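PDB 5LK6: Alpha/beta hydrolase fold-3 domain protein from Sulfolobus islandicus, which probably hydrolyses carboxylic esters as a thermostable lipase or carboxylesterase with an alpha/beta-hydrolase fold. Local coordinates for residues Thr240-Pro245 with Phe269-His274; Ala157-Leu162 with Phe222-Ala227; Tyr177-Phe182 with Arg247-Ala252. One frame throughout, in Å; residues are numbered along the deposited sequence.

Contact 1: Thr240-Pro245 with Phe269-His274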
loop_
_atom_site.group_PDB
_atom_site.type_symbol
_atom_site.label_atom_id
_atom_site.label_comp_id
_atom_site.label_asym_id
_atom_site.label_seq_id
_atom_site.Cartn_x
_atom_site.Cartn_y
_atom_site.Cartn_z
ATOM N N THR A 240 0.273 -0.177 8.665
ATOM C CA THR A 240 1.036 -0.717 9.775
ATOM C C THR A 240 2.506 -0.648 9.344
ATOM O O THR A 240 2.853 -0.564 8.107
ATOM C CB THR A 240 0.356 -2.073 10.040
ATOM O OG1 THR A 240 -0.314 -2.111 11.351
ATOM C CG2 THR A 240 1.163 -3.165 9.807
ATOM N N ALA A 241 3.387 -0.549 10.350
ATOM C CA ALA A 241 4.831 -0.591 10.079
ATOM C C ALA A 241 5.443 -1.862 10.642
ATOM O O ALA A 241 5.061 -2.340 11.715
ATOM C CB ALA A 241 5.517 0.612 10.605
ATOM N N GLU A 242 6.411 -2.413 9.894
ATOM C CA GLU A 242 7.008 -3.687 10.242
ATOM C C GLU A 242 7.775 -3.611 11.538
ATOM O O GLU A 242 7.611 -4.482 12.367
ATOM C CB GLU A 242 7.907 -4.186 9.138
ATOM C CG GLU A 242 8.430 -5.560 9.428
ATOM C CD GLU A 242 9.411 -6.102 8.422
ATOM O OE1 GLU A 242 9.808 -5.379 7.475
ATOM O OE2 GLU A 242 9.757 -7.298 8.584
ATOM N N TYR A 243 8.579 -2.560 11.698
ATOM C CA TYR A 243 9.481 -2.418 12.856
ATOM C C TYR A 243 8.881 -1.396 13.810
ATOM O O TYR A 243 9.412 -0.288 14.017
ATOM C CB TYR A 243 10.927 -2.062 12.419
ATOM C CG TYR A 243 11.590 -3.212 11.743
ATOM C CD1 TYR A 243 12.123 -4.273 12.496
ATOM C CD2 TYR A 243 11.647 -3.290 10.367
ATOM C CE1 TYR A 243 12.694 -5.380 11.889
ATOM C CE2 TYR A 243 12.219 -4.374 9.740
ATOM C CZ TYR A 243 12.746 -5.415 10.493
ATOM O OH TYR A 243 13.284 -6.502 9.854
ATOM N N ASP A 244 7.791 -1.802 14.417
ATOM C CA ASP A 244 6.980 -0.905 15.211
ATOM C C ASP A 244 6.326 -1.704 16.327
ATOM O O ASP A 244 5.601 -2.669 16.058
ATOM C CB ASP A 244 5.925 -0.219 14.306
ATOM C CG ASP A 244 4.932 0.696 15.082
ATOM O OD1 ASP A 244 4.982 0.865 16.351
ATOM O OD2 ASP A 244 4.062 1.278 14.386
ATOM N N PRO A 245 6.551 -1.299 17.585
ATOM C CA PRO A 245 5.906 -2.074 18.666
ATOM C C PRO A 245 4.380 -2.165 18.547
ATOM O O PRO A 245 3.783 -3.132 19.056
ATOM C CB PRO A 245 6.275 -1.291 19.939
ATOM C CG PRO A 245 6.730 0.073 19.472
ATOM C CD PRO A 245 7.297 -0.140 18.102
ATOM N N PHE A 269 3.609 -1.787 5.804
ATOM C CA PHE A 269 4.747 -1.182 5.143
ATOM C C PHE A 269 5.954 -1.801 5.803
ATOM O O PHE A 269 6.271 -1.506 6.973
ATOM C CB PHE A 269 4.719 0.352 5.250
ATOM C CG PHE A 269 3.815 1.005 4.221
ATOM C CD1 PHE A 269 2.444 0.873 4.300
ATOM C CD2 PHE A 269 4.341 1.685 3.139
ATOM C CE1 PHE A 269 1.618 1.430 3.342
ATOM C CE2 PHE A 269 3.521 2.246 2.155
ATOM C CZ PHE A 269 2.154 2.120 2.257
ATOM N N ASN A 270 6.607 -2.686 5.045
ATOM C CA ASN A 270 7.894 -3.281 5.440
ATOM C C ASN A 270 9.123 -2.339 5.576
ATOM O O ASN A 270 9.195 -1.278 4.938
ATOM C CB ASN A 270 8.224 -4.410 4.520
ATOM C CG ASN A 270 7.194 -5.514 4.604
ATOM O OD1 ASN A 270 6.716 -5.837 5.700
ATOM N ND2 ASN A 270 6.811 -6.072 3.451
ATOM N N ASN A 271 10.068 -2.758 6.417
ATOM C CA ASN A 271 11.358 -2.107 6.544
ATOM C C ASN A 271 11.341 -0.692 7.215
ATOM O O ASN A 271 12.379 -0.032 7.207
ATOM C CB ASN A 271 12.049 -2.010 5.176
ATOM C CG ASN A 271 11.848 -3.256 4.311
ATOM O OD1 ASN A 271 11.190 -3.241 3.246
ATOM N ND2 ASN A 271 12.411 -4.336 4.766
ATOM N N VAL A 272 10.201 -0.255 7.778
ATOM C CA VAL A 272 10.072 1.089 8.329
ATOM C C VAL A 272 9.553 1.102 9.749
ATOM O O VAL A 272 9.155 0.061 10.341
ATOM C CB VAL A 272 9.163 2.012 7.480
ATOM C CG1 VAL A 272 9.684 2.123 6.046
ATOM C CG2 VAL A 272 7.717 1.562 7.525
ATOM N N ILE A 273 9.567 2.304 10.299
ATOM C CA ILE A 273 9.298 2.531 11.703
ATOM C C ILE A 273 7.999 3.290 11.897
ATOM O O ILE A 273 7.422 3.847 10.975
ATOM C CB ILE A 273 10.430 3.319 12.350
ATOM C CG1 ILE A 273 10.775 4.587 11.565
ATOM C CG2 ILE A 273 11.669 2.450 12.432
ATOM C CD1 ILE A 273 11.460 5.645 12.386
ATOM N N HIS A 274 7.529 3.260 13.118
ATOM C CA HIS A 274 6.389 4.074 13.494
ATOM C C HIS A 274 6.593 5.525 13.123
ATOM O O HIS A 274 7.660 6.023 13.222
ATOM C CB HIS A 274 6.207 3.999 15.005
ATOM C CG HIS A 274 4.878 4.483 15.464
ATOM N ND1 HIS A 274 3.742 3.708 15.389
ATOM C CD2 HIS A 274 4.504 5.658 16.005
ATOM C CE1 HIS A 274 2.728 4.377 15.886
ATOM N NE2 HIS A 274 3.163 5.565 16.267
HETATM O O HOH W 1 8.738 1.870 15.154
#
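Asp-244 and His-274 meet across two loops at the carboxyl ends of neighbouring strands of an alpha/beta hydrolase, where they probably form the acid-histidine part of a Ser-His-Asp triad with Ser-151. The two parallel strands are joined by backbone hydrogen bonds: Phe-269 N gives to Thr-240 O (2.7 Å), and Phe-269 O accepts from Glu-242 N (3.1 Å). Beyond the corner in each segment, Tyr-243 N donates to Val-272 O at 3.0 Å, and a water bridges Tyr-243 O and His-274 N. Apolar contact is slight, with Ala-241 CB lying 3.9 Å from Val-272 CG2.

Two carboxylates add side-chain bonds. Glu-242 is extended, CG anti to the backbone N (chi1 -175°), and its OE1 takes the N-H of Asn-271 on the anti lone pair at 2.8 Å. The amide of Asn-270 beside it turns to Ser-266 of the second subunit. Both oxygens of Asp-244 have partners: OD1 accepts from the backbone N of Leu-246, and OD2 from the histidine. His-274 ND1 donates to Asp-244 OD2 at 2.6 Å; this oxygen lies in the imidazole plane, yet the ring nitrogen stands 36° out of the carboxylate plane.

Contact 2: Ala157-Leu162 with Phe222-Ala227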
loop_
_atom_site.group_PDB
_atom_site.type_symbol
_atom_site.label_atom_id
_atom_site.label_comp_id
_atom_site.label_asym_id
_atom_site.label_seq_id
_atom_site.Cartn_x
_atom_site.Cartn_y
_atom_site.Cartn_z
ATOM N N ALA A 157 -9.472 8.335 15.790
ATOM C CA ALA A 157 -10.227 7.986 14.599
ATOM C C ALA A 157 -11.051 6.723 14.784
ATOM O O ALA A 157 -12.236 6.689 14.415
ATOM C CB ALA A 157 -9.298 7.825 13.422
ATOM N N ALA A 158 -10.443 5.681 15.350
ATOM C CA ALA A 158 -11.153 4.414 15.460
ATOM C C ALA A 158 -12.255 4.550 16.486
ATOM O O ALA A 158 -13.356 4.022 16.293
ATOM C CB ALA A 158 -10.222 3.273 15.818
ATOM N N VAL A 159 -11.947 5.267 17.573
ATOM C CA VAL A 159 -12.920 5.472 18.639
ATOM C C VAL A 159 -14.082 6.338 18.159
ATOM O O VAL A 159 -15.233 5.986 18.376
ATOM C CB VAL A 159 -12.258 6.040 19.886
ATOM C CG1 VAL A 159 -13.310 6.468 20.912
ATOM C CG2 VAL A 159 -11.329 4.969 20.479
ATOM N N VAL A 160 -13.777 7.432 17.486
ATOM C CA VAL A 160 -14.819 8.222 16.853
ATOM C C VAL A 160 -15.797 7.397 15.976
ATOM O O VAL A 160 -17.005 7.578 16.069
ATOM C CB VAL A 160 -14.243 9.351 15.998
ATOM C CG1 VAL A 160 -15.369 9.948 15.159
ATOM C CG2 VAL A 160 -13.620 10.437 16.895
ATOM N N ALA A 161 -15.267 6.497 15.159
ATOM C CA ALA A 161 -16.080 5.653 14.293
ATOM C C ALA A 161 -17.005 4.763 15.066
ATOM O O ALA A 161 -18.118 4.502 14.627
ATOM C CB ALA A 161 -15.221 4.789 13.373
ATOM N N LEU A 162 -16.511 4.222 16.155
ATOM C CA LEU A 162 -17.324 3.463 17.084
ATOM C C LEU A 162 -18.464 4.298 17.693
ATOM O O LEU A 162 -19.627 3.894 17.638
ATOM C CB LEU A 162 -16.443 2.896 18.190
ATOM C CG LEU A 162 -15.857 1.522 17.897
ATOM C CD1 LEU A 162 -14.569 1.253 18.704
ATOM C CD2 LEU A 162 -16.936 0.474 18.178
ATOM N N PHE A 222 -10.433 4.254 24.879
ATOM C CA PHE A 222 -8.979 4.134 24.802
ATOM C C PHE A 222 -8.483 2.823 24.110
ATOM O O PHE A 222 -7.468 2.845 23.385
ATOM C CB PHE A 222 -8.365 4.215 26.211
ATOM C CG PHE A 222 -6.877 4.137 26.201
ATOM C CD1 PHE A 222 -6.126 5.195 25.706
ATOM C CD2 PHE A 222 -6.219 2.984 26.609
ATOM C CE1 PHE A 222 -4.729 5.128 25.669
ATOM C CE2 PHE A 222 -4.825 2.917 26.566
ATOM C CZ PHE A 222 -4.084 3.975 26.082
ATOM N N SER A 223 -9.205 1.712 24.361
ATOM C CA SER A 223 -8.925 0.421 23.769
ATOM C C SER A 223 -10.080 -0.001 22.871
ATOM O O SER A 223 -10.871 -0.838 23.240
ATOM C CB SER A 223 -8.632 -0.627 24.856
ATOM O OG SER A 223 -7.409 -0.352 25.535
ATOM N N PRO A 224 -10.144 0.545 21.659
ATOM C CA PRO A 224 -11.241 0.206 20.817
ATOM C C PRO A 224 -11.361 -1.264 20.528
ATOM O O PRO A 224 -12.485 -1.752 20.313
ATOM C CB PRO A 224 -10.977 0.992 19.540
ATOM C CG PRO A 224 -9.634 1.546 19.671
ATOM C CD PRO A 224 -9.388 1.665 21.120
ATOM N N ILE A 225 -10.231 -1.976 20.561
ATOM C CA ILE A 225 -10.258 -3.411 20.363
ATOM C C ILE A 225 -11.055 -4.159 21.430
ATOM O O ILE A 225 -11.416 -5.299 21.222
ATOM C CB ILE A 225 -8.822 -3.999 20.241
ATOM C CG1 ILE A 225 -8.877 -5.395 19.576
ATOM C CG2 ILE A 225 -8.103 -4.014 21.594
ATOM C CD1 ILE A 225 -7.676 -5.743 18.716
ATOM N N LEU A 226 -11.318 -3.540 22.575
ATOM C CA LEU A 226 -12.211 -4.153 23.556
ATOM C C LEU A 226 -13.666 -3.877 23.266
ATOM O O LEU A 226 -14.483 -4.340 23.997
ATOM C CB LEU A 226 -11.882 -3.673 24.967
ATOM C CG LEU A 226 -10.420 -3.944 25.337
ATOM C CD1 LEU A 226 -10.092 -3.338 26.696
ATOM C CD2 LEU A 226 -10.039 -5.441 25.295
ATOM N N ALA A 227 -14.006 -3.111 22.233
ATOM C CA ALA A 227 -15.407 -2.811 21.941
ATOM C C ALA A 227 -16.147 -4.100 21.748
ATOM O O ALA A 227 -15.600 -5.065 21.185
ATOM C CB ALA A 227 -15.537 -1.969 20.683
#
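Helix 152-163, which follows the probable nucleophile elbow of the alpha/beta-hydrolase fold, presents Ala-158, Val-159 and Leu-162 from one side to Pro-224 and Ala-227, residues at a short 3-10 turn in the loop before strand 236-241. The interaction is wholly apolar, and the proline ring is its centre. Val-159 has CG1 anti to the backbone N (chi1 171°), and it is the other methyl, CG2, that reaches the ring, 3.9 Å from Pro-224 CD and equally near CG. Ala-158 CB is more distant, 4.3 Å from Pro-224 CG. One turn further along the helix, Leu-162 uses both methyls: CD1 lies 3.7 Å from Pro-224 CB, and CD2 lies 3.8 Å from Ala-227 CB. Both Val-159 and Leu-162 run at about a right angle to the proline. Ala-227 N donates to Pro-224 O at 2.8 Å, and both of these residues direct their CB toward the helix. Tyr-253 of helix 247-259 touches both Leu-162 and Pro-224, while Val-159 also packs on Val-122 of helix 120-133 and Ala-158 rests on Leu-175 of strand 173-176 in the central sheet.

Contact 3: Tyr177-Phe182 with Arg247-Ala252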
loop_
_atom_site.group_PDB
_atom_site.type_symbol
_atom_site.label_atom_id
_atom_site.label_comp_id
_atom_site.label_asym_id
_atom_site.label_seq_id
_atom_site.Cartn_x
_atom_site.Cartn_y
_atom_site.Cartn_z
ATOM N N TYR A 177 -0.803 3.468 11.493
ATOM C CA TYR A 177 -0.159 2.924 12.672
ATOM C C TYR A 177 -0.845 3.283 14.006
ATOM O O TYR A 177 -0.226 3.818 14.954
ATOM C CB TYR A 177 1.352 3.190 12.683
ATOM C CG TYR A 177 1.871 4.491 12.025
ATOM C CD1 TYR A 177 1.832 5.687 12.707
ATOM C CD2 TYR A 177 2.508 4.462 10.774
ATOM C CE1 TYR A 177 2.326 6.835 12.132
ATOM C CE2 TYR A 177 3.004 5.622 10.203
ATOM C CZ TYR A 177 2.897 6.798 10.891
ATOM O OH TYR A 177 3.372 7.939 10.366
ATOM N N PRO A 178 -2.107 2.906 14.113
ATOM C CA PRO A 178 -2.846 3.188 15.327
ATOM C C PRO A 178 -2.416 2.462 16.601
ATOM O O PRO A 178 -1.912 1.370 16.557
ATOM C CB PRO A 178 -4.260 2.699 14.981
ATOM C CG PRO A 178 -4.006 1.541 14.072
ATOM C CD PRO A 178 -2.874 2.063 13.202
ATOM N N ALA A 179 -2.724 3.076 17.722
ATOM C CA ALA A 179 -2.777 2.426 19.014
ATOM C C ALA A 179 -4.233 2.013 19.207
ATOM O O ALA A 179 -5.102 2.785 18.936
ATOM C CB ALA A 179 -2.301 3.390 20.107
ATOM N N VAL A 180 -4.486 0.774 19.587
ATOM C CA VAL A 180 -5.847 0.273 19.732
ATOM C C VAL A 180 -6.123 -0.412 21.090
ATOM O O VAL A 180 -7.241 -0.884 21.350
ATOM C CB VAL A 180 -6.180 -0.704 18.580
ATOM C CG1 VAL A 180 -6.089 0.005 17.236
ATOM C CG2 VAL A 180 -5.326 -1.989 18.593
ATOM N N GLY A 181 -5.105 -0.526 21.932
ATOM C CA GLY A 181 -5.335 -0.746 23.319
ATOM C C GLY A 181 -4.119 -1.229 24.044
ATOM O O GLY A 181 -3.031 -1.188 23.525
ATOM N N PHE A 182 -4.350 -1.705 25.258
ATOM C CA PHE A 182 -3.318 -2.107 26.185
ATOM C C PHE A 182 -2.693 -3.359 25.651
ATOM O O PHE A 182 -3.401 -4.260 25.323
ATOM C CB PHE A 182 -3.889 -2.394 27.622
ATOM C CG PHE A 182 -2.814 -2.472 28.701
ATOM C CD1 PHE A 182 -1.656 -1.611 28.675
ATOM C CD2 PHE A 182 -2.918 -3.394 29.736
ATOM C CE1 PHE A 182 -0.664 -1.691 29.644
ATOM C CE2 PHE A 182 -1.935 -3.455 30.729
ATOM C CZ PHE A 182 -0.808 -2.612 30.681
ATOM N N ARG A 247 2.680 -2.598 15.825
ATOM C CA ARG A 247 2.266 -3.337 14.656
ATOM C C ARG A 247 1.172 -4.353 14.936
ATOM O O ARG A 247 0.142 -4.375 14.240
ATOM C CB ARG A 247 3.471 -4.076 14.059
ATOM C CG ARG A 247 3.161 -4.691 12.715
ATOM C CD ARG A 247 4.345 -5.457 12.285
ATOM N NE ARG A 247 4.419 -6.647 13.082
ATOM C CZ ARG A 247 5.492 -7.409 13.196
ATOM N NH1 ARG A 247 6.647 -7.086 12.632
ATOM N NH2 ARG A 247 5.410 -8.486 13.921
ATOM N N ASP A 248 1.443 -5.257 15.872
ATOM C CA ASP A 248 0.640 -6.447 15.988
ATOM C C ASP A 248 -0.743 -6.063 16.410
ATOM O O ASP A 248 -1.696 -6.629 15.920
ATOM C CB ASP A 248 1.263 -7.475 16.944
ATOM C CG ASP A 248 2.451 -8.226 16.315
ATOM O OD1 ASP A 248 2.774 -8.024 15.129
ATOM O OD2 ASP A 248 3.075 -9.031 17.027
ATOM N N GLN A 249 -0.864 -5.058 17.264
ATOM C CA GLN A 249 -2.209 -4.584 17.637
ATOM C C GLN A 249 -3.059 -3.940 16.482
ATOM O O GLN A 249 -4.305 -4.191 16.347
ATOM C CB GLN A 249 -2.136 -3.695 18.901
ATOM C CG GLN A 249 -1.523 -2.338 18.687
ATOM C CD GLN A 249 -1.380 -1.619 20.009
ATOM O OE1 GLN A 249 -2.136 -0.671 20.354
ATOM N NE2 GLN A 249 -0.418 -2.082 20.781
ATOM N N GLY A 250 -2.392 -3.144 15.656
ATOM C CA GLY A 250 -3.039 -2.559 14.475
ATOM C C GLY A 250 -3.608 -3.655 13.595
ATOM O O GLY A 250 -4.739 -3.590 13.161
ATOM N N GLU A 251 -2.823 -4.694 13.372
ATOM C CA GLU A 251 -3.257 -5.857 12.584
ATOM C C GLU A 251 -4.287 -6.686 13.284
ATOM O O GLU A 251 -5.156 -7.191 12.625
ATOM C CB GLU A 251 -2.068 -6.726 12.109
ATOM C CG GLU A 251 -1.176 -5.946 11.177
ATOM C CD GLU A 251 0.042 -6.683 10.651
ATOM O OE1 GLU A 251 0.140 -7.937 10.779
ATOM O OE2 GLU A 251 0.901 -5.975 10.068
ATOM N N ALA A 252 -4.224 -6.823 14.597
ATOM C CA ALA A 252 -5.342 -7.405 15.351
ATOM C C ALA A 252 -6.675 -6.663 15.119
ATOM O O ALA A 252 -7.711 -7.312 14.827
ATOM C CB ALA A 252 -5.038 -7.474 16.828
#
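Gln-249 reaches out from the first turn of helix 247-259 to hold the backbone of Val-180 and Gly-181, joining the helix after one strand of the alpha/beta-hydrolase sheet, 236-241, to the loop after its neighbour, 173-176. Its amide oxygen OE1 accepts the N-H of Val-180 at 2.9 Å, nearly straight (167°) and on an in-plane lone pair, and takes a weak second bond from Gly-181 N at 3.4 Å. Gly-181 O also lies near OE1, but as both are acceptors this approach is not a bond. Gln-249 CG sits between the backbone N and the carbonyl carbon (chi1 72°), and the chain then extends past Val-180, whose CG2 lies 3.6 Å from Gln-249 CB. An alanine in place of Gln-249 would probably leave the N-H of Val-180 without this acceptor and the loop backbone freer to shift. Among the loop carbonyls, Ala-179 O accepts from Asn-155 ND2. Within the helix start, Arg-247 NE and NH2 both grip Asp-248 OD1 in a salt bridge, and Asp-248 OD2 takes the N-H of Ser-188. Helix 187-191 thus adjoins this helix end, with Met-189 against Gln-249, while Arg-247 and Glu-251 lean on Thr-240 of strand 236-241.

Contact 3 stands between the other two, its centre about 12 Å from that of contact 1 and 11 Å from that of contact 2. Contacts 1 and 2 do not touch, their nearest atoms being about 11 Å apart. Helix 247-259 directly follows strand 236-241 and the loop bearing Asp-244, and Arg-247 NH1 probably donates to Glu-242 O (2.8 Å), joining contacts 3 and 1. At the probable active site, the ring of Tyr-177, at the start of segment 177-182, meets that of His-274, which also touches Ser-151. Toward contact 2, Ile-225 N probably donates to Val-180 O at 3.3 Å. Asn-155, early in helix 152-163, also bonds to Phe-222 O and so ties both loops.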